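Local coordinates for GH127 beta-L-arabinofuranoside (Geobacillus stearothermophilus, PDB 4QK0), which probably hydrolyses beta-L-arabinofuranosidic linkages, releasing L-arabinose from its glycosides, as a glycoside hydrolase of family GH127, at residues P255-K260 with M283-L288; E107-A112 with R161-I166; A600-E605 with Y621-R626. All coordinates share one frame; numbering follows the deposited sequence.

Contact 1 of 3, residues P255-K260 with M283-L288; sequences PVREQK and MGDESL
Arg257, the middle residue of a 3-10 turn, sends an extended side chain across to the N-terminal end of helix 286-302, finding two acceptors. Arg257 NH2 meets Asp285 OD2 at 2.9 Å in a nearly straight salt bridge (173°), tip to tip, on the syn lone pair of that oxygen. Arg257 NE gives a more bent bond to Ser287 OG, 3.0 Å away. Both acceptors lie in the guanidinium plane, which fixes its rotation, while Leu288 CD1 sits over the centre of one face.

Asp285 also serves as N-cap. With CG anti to the backbone N (chi1 178°), Asp285 OD1 accepts from Leu288 N at 3.2 Å, met from above the carboxylate plane, and, weakly, from Ser287 N. Ser287 OG donates to Asp285 OD1 over 2.6 Å, on the syn lone pair, while accepting from Arg257 NE. One carboxylate oxygen thus caps the helix and the other takes the arginine.

Val256 CG2 also packs against Leu288 CD1. Arg257 NH1 has a further salt-bridge partner in Asp219 of helix 208-220, and Val256 packs on Ile218 there and on Met272 and Met276 of helix 266-283, so the 3-10 turn ties three helices together within the catalytic domain.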
# COMPACT_ATOMS: atom_id res chain seq x y z
N PRO A 255 10.07 28.29 -6.08
CA PRO A 255 10.99 28.40 -7.17
C PRO A 255 12.02 27.30 -7.16
O PRO A 255 12.37 26.79 -6.10
CB PRO A 255 11.61 29.81 -6.96
CG PRO A 255 10.53 30.60 -6.25
CD PRO A 255 9.94 29.56 -5.31
N VAL A 256 12.54 26.96 -8.33
CA VAL A 256 13.35 25.77 -8.44
C VAL A 256 14.60 25.80 -7.57
O VAL A 256 14.96 24.77 -7.02
CB VAL A 256 13.74 25.42 -9.86
CG1 VAL A 256 12.48 25.22 -10.70
CG2 VAL A 256 14.64 26.48 -10.47
N ARG A 257 15.21 26.98 -7.40
CA ARG A 257 16.40 27.09 -6.57
C ARG A 257 16.11 26.88 -5.09
O ARG A 257 17.00 26.57 -4.34
CB ARG A 257 17.15 28.44 -6.78
CG ARG A 257 17.74 28.61 -8.17
CD ARG A 257 18.10 30.06 -8.48
NE ARG A 257 18.58 30.25 -9.86
CZ ARG A 257 17.80 30.38 -10.91
NH1 ARG A 257 16.47 30.23 -10.78
NH2 ARG A 257 18.31 30.58 -12.12
N GLU A 258 14.86 26.99 -4.66
CA GLU A 258 14.55 26.68 -3.27
C GLU A 258 14.10 25.21 -3.06
O GLU A 258 13.82 24.82 -1.94
CB GLU A 258 13.44 27.60 -2.81
CG GLU A 258 13.89 29.04 -2.87
CD GLU A 258 12.75 30.05 -2.68
OE1 GLU A 258 12.86 31.11 -3.34
OE2 GLU A 258 11.77 29.82 -1.92
N GLN A 259 14.00 24.43 -4.14
CA GLN A 259 13.65 23.00 -4.05
C GLN A 259 14.89 22.20 -3.66
O GLN A 259 15.86 22.06 -4.43
CB GLN A 259 13.02 22.50 -5.37
CG GLN A 259 11.68 23.15 -5.61
CD GLN A 259 10.97 22.64 -6.86
OE1 GLN A 259 11.13 21.47 -7.26
NE2 GLN A 259 10.22 23.53 -7.50
N LYS A 260 14.85 21.68 -2.44
CA LYS A 260 15.95 20.89 -1.92
C LYS A 260 15.65 19.40 -1.83
O LYS A 260 16.58 18.61 -1.59
CB LYS A 260 16.33 21.42 -0.54
CG LYS A 260 16.86 22.85 -0.60
CD LYS A 260 17.37 23.33 0.75
CE LYS A 260 17.47 24.85 0.79
NZ LYS A 260 18.08 25.40 -0.46
N MSE A 283 24.68 28.70 -18.97
CA MSE A 283 24.69 30.07 -18.46
C MSE A 283 25.76 30.31 -17.44
O MSE A 283 25.87 31.39 -16.95
CB MSE A 283 23.41 30.50 -17.73
CG MSE A 283 22.10 30.34 -18.47
SE MSE A 283 22.10 31.30 -20.17
CE MSE A 283 20.32 32.17 -20.01
N GLY A 284 26.53 29.31 -17.07
CA GLY A 284 27.43 29.45 -15.91
C GLY A 284 26.75 29.93 -14.63
O GLY A 284 27.32 30.72 -13.90
N ASP A 285 25.53 29.49 -14.36
CA ASP A 285 24.74 29.97 -13.20
C ASP A 285 25.00 29.04 -12.02
O ASP A 285 24.51 27.90 -11.99
CB ASP A 285 23.25 30.01 -13.57
CG ASP A 285 22.35 30.45 -12.42
OD1 ASP A 285 22.78 30.53 -11.24
OD2 ASP A 285 21.17 30.71 -12.70
N GLU A 286 25.82 29.50 -11.09
CA GLU A 286 26.29 28.70 -9.97
C GLU A 286 25.15 28.31 -9.01
O GLU A 286 25.18 27.24 -8.44
CB GLU A 286 27.41 29.46 -9.19
CG GLU A 286 27.99 28.70 -7.98
CD GLU A 286 28.66 27.36 -8.37
OE1 GLU A 286 29.29 27.26 -9.46
OE2 GLU A 286 28.56 26.38 -7.61
N SER A 287 24.18 29.20 -8.83
CA SER A 287 23.08 28.96 -7.95
C SER A 287 22.21 27.79 -8.48
O SER A 287 21.69 26.97 -7.71
CB SER A 287 22.22 30.24 -7.82
OG SER A 287 21.49 30.53 -9.03
N LEU A 288 22.09 27.72 -9.80
CA LEU A 288 21.33 26.70 -10.42
C LEU A 288 22.12 25.38 -10.41
O LEU A 288 21.56 24.31 -10.16
CB LEU A 288 20.97 27.14 -11.83
CG LEU A 288 19.79 26.51 -12.52
CD1 LEU A 288 18.55 26.55 -11.64
CD2 LEU A 288 19.55 27.26 -13.83

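Contact 2 of 3, residues E107-A112 with R161-I166; sequences ELLGRA and RRFLDI
Glu107 and Arg162 cross at about a right angle, and each chain is bent at chi2 to bring the charged ends together. The carboxylate and guanidinium planes are 29° apart. Arg162 approaches side-on: NE (3.0 Å) and NH2 (3.2 Å) both grip Glu107 OE1, which lies close to the guanidinium plane, whereas both nitrogens stand above the carboxylate plane. A weak bond from Arg162 NE to Glu107 OE2 adds to the salt bridge.

Next to it, Ile166 CD1 lies 3.7 Å above the guanidinium plane of Arg162, over its centre, and reaches Gly110 CA at 3.6 Å. A side chain on Gly110 would collide with Arg162 NH2. On the buried side, Leu109 CD1 meets Phe163 CE1 at 3.7 Å, the side chains crossing obliquely; Phe163 also packs on helix 140-158.

The short segments 107-112 and 162-166 run in the same general direction, axes 23° apart and 9.9 Å at closest. An alanine here in place of Glu107 removes the carboxylate that Arg162 grips, and would probably let the guanidinium swing from its place against Ile166 and Gly110. Two nitrogens on one oxygen thus hold the guanidinium's orientation across this helix pair of the catalytic domain, and its charge is probably largely balanced there.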
# COMPACT_ATOMS: atom_id res chain seq x y z
N GLU A 107 5.49 16.54 -43.54
CA GLU A 107 4.78 17.49 -44.43
C GLU A 107 3.36 17.69 -43.96
O GLU A 107 2.82 18.79 -44.02
CB GLU A 107 4.84 17.04 -45.89
CG GLU A 107 6.24 17.12 -46.57
CD GLU A 107 6.89 18.52 -46.56
OE1 GLU A 107 6.17 19.56 -46.60
OE2 GLU A 107 8.14 18.62 -46.54
N LEU A 108 2.78 16.62 -43.44
CA LEU A 108 1.46 16.69 -42.82
C LEU A 108 1.46 17.61 -41.61
O LEU A 108 0.60 18.48 -41.47
CB LEU A 108 0.97 15.31 -42.44
CG LEU A 108 -0.33 15.25 -41.65
CD1 LEU A 108 -1.47 15.88 -42.41
CD2 LEU A 108 -0.66 13.79 -41.35
N LEU A 109 2.43 17.46 -40.74
CA LEU A 109 2.54 18.43 -39.65
C LEU A 109 2.60 19.85 -40.19
O LEU A 109 1.92 20.74 -39.67
CB LEU A 109 3.78 18.17 -38.80
CG LEU A 109 3.85 16.81 -38.13
CD1 LEU A 109 5.12 16.67 -37.30
CD2 LEU A 109 2.65 16.56 -37.23
N GLY A 110 3.46 20.08 -41.20
CA GLY A 110 3.58 21.41 -41.83
C GLY A 110 2.26 21.92 -42.37
O GLY A 110 1.95 23.11 -42.22
N ARG A 111 1.41 21.04 -42.90
CA ARG A 111 0.04 21.49 -43.33
C ARG A 111 -0.93 21.67 -42.19
O ARG A 111 -1.86 22.42 -42.32
CB ARG A 111 -0.53 20.54 -44.39
CG ARG A 111 0.37 20.45 -45.64
CD ARG A 111 -0.28 19.66 -46.79
NE ARG A 111 -0.67 18.27 -46.47
CZ ARG A 111 0.15 17.21 -46.49
NH1 ARG A 111 1.43 17.35 -46.81
NH2 ARG A 111 -0.29 16.02 -46.16
N ALA A 112 -0.75 20.99 -41.05
CA ALA A 112 -1.66 21.21 -39.89
C ALA A 112 -1.29 22.47 -39.14
O ALA A 112 -2.05 22.98 -38.32
CB ALA A 112 -1.60 20.03 -38.95
N ARG A 161 15.95 19.82 -43.07
CA ARG A 161 15.63 20.93 -42.21
C ARG A 161 14.16 21.26 -42.11
O ARG A 161 13.76 22.12 -41.32
CB ARG A 161 16.19 22.22 -42.92
CG ARG A 161 17.47 22.85 -42.45
CD ARG A 161 17.48 24.35 -42.71
NE ARG A 161 18.25 24.96 -41.63
CZ ARG A 161 17.74 25.40 -40.48
NH1 ARG A 161 16.43 25.37 -40.29
NH2 ARG A 161 18.52 25.89 -39.53
N ARG A 162 13.37 20.70 -43.00
CA ARG A 162 11.96 21.02 -43.06
C ARG A 162 11.27 20.97 -41.66
O ARG A 162 10.57 21.89 -41.26
CB ARG A 162 11.30 20.04 -44.04
CG ARG A 162 9.82 20.22 -44.21
CD ARG A 162 9.48 21.39 -45.09
NE ARG A 162 8.02 21.40 -45.18
CZ ARG A 162 7.20 22.35 -44.70
NH1 ARG A 162 7.66 23.44 -44.11
NH2 ARG A 162 5.89 22.19 -44.83
N PHE A 163 11.51 19.89 -40.92
CA PHE A 163 10.81 19.68 -39.63
C PHE A 163 11.35 20.73 -38.66
O PHE A 163 10.62 21.41 -37.96
CB PHE A 163 11.03 18.23 -39.18
CG PHE A 163 10.18 17.78 -37.98
CD1 PHE A 163 9.15 18.54 -37.44
CD2 PHE A 163 10.43 16.50 -37.42
CE1 PHE A 163 8.40 18.06 -36.36
CE2 PHE A 163 9.70 16.04 -36.35
CZ PHE A 163 8.67 16.82 -35.82
N LEU A 164 12.66 20.89 -38.69
CA LEU A 164 13.28 21.95 -37.89
C LEU A 164 12.72 23.35 -38.16
O LEU A 164 12.47 24.10 -37.21
CB LEU A 164 14.79 21.96 -38.12
CG LEU A 164 15.60 22.88 -37.20
CD1 LEU A 164 15.44 22.38 -35.78
CD2 LEU A 164 17.06 22.87 -37.60
N ASP A 165 12.46 23.67 -39.44
CA ASP A 165 11.88 24.96 -39.80
C ASP A 165 10.50 25.14 -39.24
O ASP A 165 10.17 26.17 -38.71
CB ASP A 165 11.87 25.13 -41.33
CG ASP A 165 13.29 25.38 -41.90
OD1 ASP A 165 14.13 25.95 -41.18
OD2 ASP A 165 13.57 24.99 -43.06
N ILE A 166 9.67 24.12 -39.38
CA ILE A 166 8.33 24.12 -38.82
C ILE A 166 8.38 24.37 -37.30
O ILE A 166 7.64 25.22 -36.80
CB ILE A 166 7.67 22.74 -39.11
CG1 ILE A 166 7.35 22.63 -40.62
CG2 ILE A 166 6.44 22.51 -38.25
CD1 ILE A 166 7.08 21.20 -41.10

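Contact 3 of 3, residues A600-E605 with Y621-R626; sequences AERVDE and YKVPFR
Four backbone hydrogen bonds join these antiparallel strands. Ala600 with Val623 and Arg602 with Tyr621 are hydrogen-bonded pairs, and Glu601 with Lys622 is the non-hydrogen-bonded pair between them. The bond from Val623 N to Ala600 O is short, 2.7 Å, and straight at the hydrogen (172°), but its donor stands above the carbonyl plane; the other three run nearly along the C=O axis. Two CA-H...O contacts lie between them, Lys622 CA to Ala600 O at 3.4 Å and Glu601 CA to Tyr621 O at 3.3 Å.

Among side chains, the main contact is CH-pi. Tyr621 takes the crowded first torsion (chi1 64°), which lays its ring alongside the extended Arg602, both pointing the same way. Arg602 CB sits off-centre over the Tyr621 ring, 4.2 Å from its centroid. The ring's edge faces Asp604 CA.

Apolar contacts continue along the face that carries Ala600, Arg602, Tyr621 and Val623: Arg602 CG packs on Val623 CG2 at 3.9 Å, and Ala600 CB meets Phe625 CD2, also at 3.9 Å.

The guanidinium of Arg602 bonds to the carbonyl oxygens of Asn566 and Asn569, at the end of helix 563-566 and in the loop that follows. Strand 593-603 lies between 574-586 and 620-629 in the curled sheet of the C-terminal domain.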
# COMPACT_ATOMS: atom_id res chain seq x y z
N ALA A 600 20.47 -21.40 -0.50
CA ALA A 600 19.71 -20.67 0.49
C ALA A 600 18.94 -21.62 1.44
O ALA A 600 19.08 -22.84 1.35
CB ALA A 600 18.74 -19.75 -0.22
N GLU A 601 18.15 -21.03 2.32
CA GLU A 601 17.34 -21.75 3.28
C GLU A 601 15.90 -21.33 3.20
O GLU A 601 15.61 -20.15 3.06
CB GLU A 601 17.81 -21.44 4.69
CG GLU A 601 19.15 -22.00 5.03
CD GLU A 601 19.55 -21.75 6.49
OE1 GLU A 601 18.67 -21.42 7.33
OE2 GLU A 601 20.76 -21.88 6.77
N ARG A 602 15.01 -22.31 3.33
CA ARG A 602 13.59 -22.08 3.50
C ARG A 602 13.08 -22.63 4.84
O ARG A 602 13.56 -23.62 5.36
CB ARG A 602 12.82 -22.79 2.44
CG ARG A 602 13.10 -22.35 1.02
CD ARG A 602 11.99 -22.90 0.17
NE ARG A 602 11.92 -22.32 -1.16
CZ ARG A 602 11.17 -21.28 -1.48
NH1 ARG A 602 10.49 -20.59 -0.57
NH2 ARG A 602 11.13 -20.88 -2.73
N VAL A 603 12.08 -21.97 5.37
CA VAL A 603 11.36 -22.51 6.51
C VAL A 603 10.45 -23.62 6.03
O VAL A 603 9.76 -23.48 5.03
CB VAL A 603 10.55 -21.40 7.22
CG1 VAL A 603 9.67 -21.97 8.33
CG2 VAL A 603 11.53 -20.38 7.79
N ASP A 604 10.42 -24.70 6.79
CA ASP A 604 9.60 -25.87 6.47
C ASP A 604 8.13 -25.64 6.83
O ASP A 604 7.80 -25.45 7.99
CB ASP A 604 10.16 -27.08 7.20
CG ASP A 604 9.61 -28.42 6.71
OD1 ASP A 604 8.57 -28.50 6.01
OD2 ASP A 604 10.26 -29.42 7.04
N GLU A 605 7.27 -25.62 5.81
CA GLU A 605 5.82 -25.50 5.99
C GLU A 605 5.22 -26.86 6.38
O GLU A 605 4.26 -26.91 7.13
CB GLU A 605 5.09 -24.95 4.73
CG GLU A 605 5.73 -23.74 4.06
CD GLU A 605 4.78 -23.01 3.10
OE1 GLU A 605 5.24 -22.24 2.18
OE2 GLU A 605 3.56 -23.23 3.28
N TYR A 621 15.25 -25.78 6.09
CA TYR A 621 16.04 -26.70 5.23
C TYR A 621 16.75 -25.95 4.07
O TYR A 621 16.33 -24.87 3.69
CB TYR A 621 15.18 -27.84 4.67
CG TYR A 621 14.08 -27.38 3.72
CD1 TYR A 621 12.93 -26.81 4.22
CD2 TYR A 621 14.20 -27.51 2.35
CE1 TYR A 621 11.94 -26.35 3.40
CE2 TYR A 621 13.18 -27.08 1.50
CZ TYR A 621 12.05 -26.50 2.05
OH TYR A 621 11.01 -26.04 1.30
N LYS A 622 17.80 -26.56 3.52
CA LYS A 622 18.63 -25.97 2.48
C LYS A 622 18.10 -26.20 1.09
O LYS A 622 17.59 -27.27 0.78
CB LYS A 622 20.05 -26.52 2.55
CG LYS A 622 20.77 -25.88 3.71
CD LYS A 622 21.96 -26.65 4.19
CE LYS A 622 22.93 -25.73 4.94
NZ LYS A 622 24.19 -26.47 5.21
N VAL A 623 18.18 -25.18 0.25
CA VAL A 623 17.74 -25.32 -1.13
C VAL A 623 18.78 -24.65 -2.03
O VAL A 623 19.34 -23.65 -1.66
CB VAL A 623 16.33 -24.72 -1.39
CG1 VAL A 623 15.27 -25.43 -0.59
CG2 VAL A 623 16.26 -23.25 -1.07
N PRO A 624 19.02 -25.19 -3.23
CA PRO A 624 19.74 -24.43 -4.24
C PRO A 624 18.88 -23.23 -4.69
O PRO A 624 17.65 -23.34 -4.64
CB PRO A 624 19.85 -25.42 -5.41
CG PRO A 624 18.59 -26.25 -5.30
CD PRO A 624 18.30 -26.36 -3.81
N PHE A 625 19.50 -22.10 -5.07
CA PHE A 625 18.75 -21.02 -5.77
C PHE A 625 19.47 -20.57 -6.99
O PHE A 625 20.68 -20.66 -7.08
CB PHE A 625 18.49 -19.78 -4.91
CG PHE A 625 19.68 -18.92 -4.72
CD1 PHE A 625 19.99 -17.84 -5.57
CD2 PHE A 625 20.50 -19.16 -3.65
CE1 PHE A 625 21.11 -17.04 -5.33
CE2 PHE A 625 21.62 -18.37 -3.43
CZ PHE A 625 21.91 -17.31 -4.25
N ARG A 626 18.71 -19.92 -7.84
CA ARG A 626 19.23 -19.29 -9.00
C ARG A 626 18.66 -17.91 -9.21
O ARG A 626 17.42 -17.70 -9.18
CB ARG A 626 18.94 -20.16 -10.23
CG ARG A 626 19.69 -19.62 -11.43
CD ARG A 626 19.88 -20.68 -12.49
NE ARG A 626 18.67 -20.75 -13.28
CZ ARG A 626 18.59 -21.26 -14.49
NH1 ARG A 626 19.69 -21.73 -15.08
NH2 ARG A 626 17.42 -21.31 -15.11

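The three contacts close one after another along the sequence: contact 2 first, then contact 1, then contact 3. Contacts 1 and 2 both belong to the helical catalytic domain, their centres about 35 Å apart and their nearest atoms about 19 Å apart. Contact 3 lies in the beta-rich C-terminal domain, its centre about 52 Å from that of contact 1 and about 62 Å from that of contact 2, on the opposite side of the chain's centre from the latter. Contact 1 ties a 3-10 turn to a helix start, contact 2 two helices, each through an arginine-carboxylate pair, whereas contact 3 joins strands through their backbones. Of the three, contact 3 alone has residues meeting the second subunit.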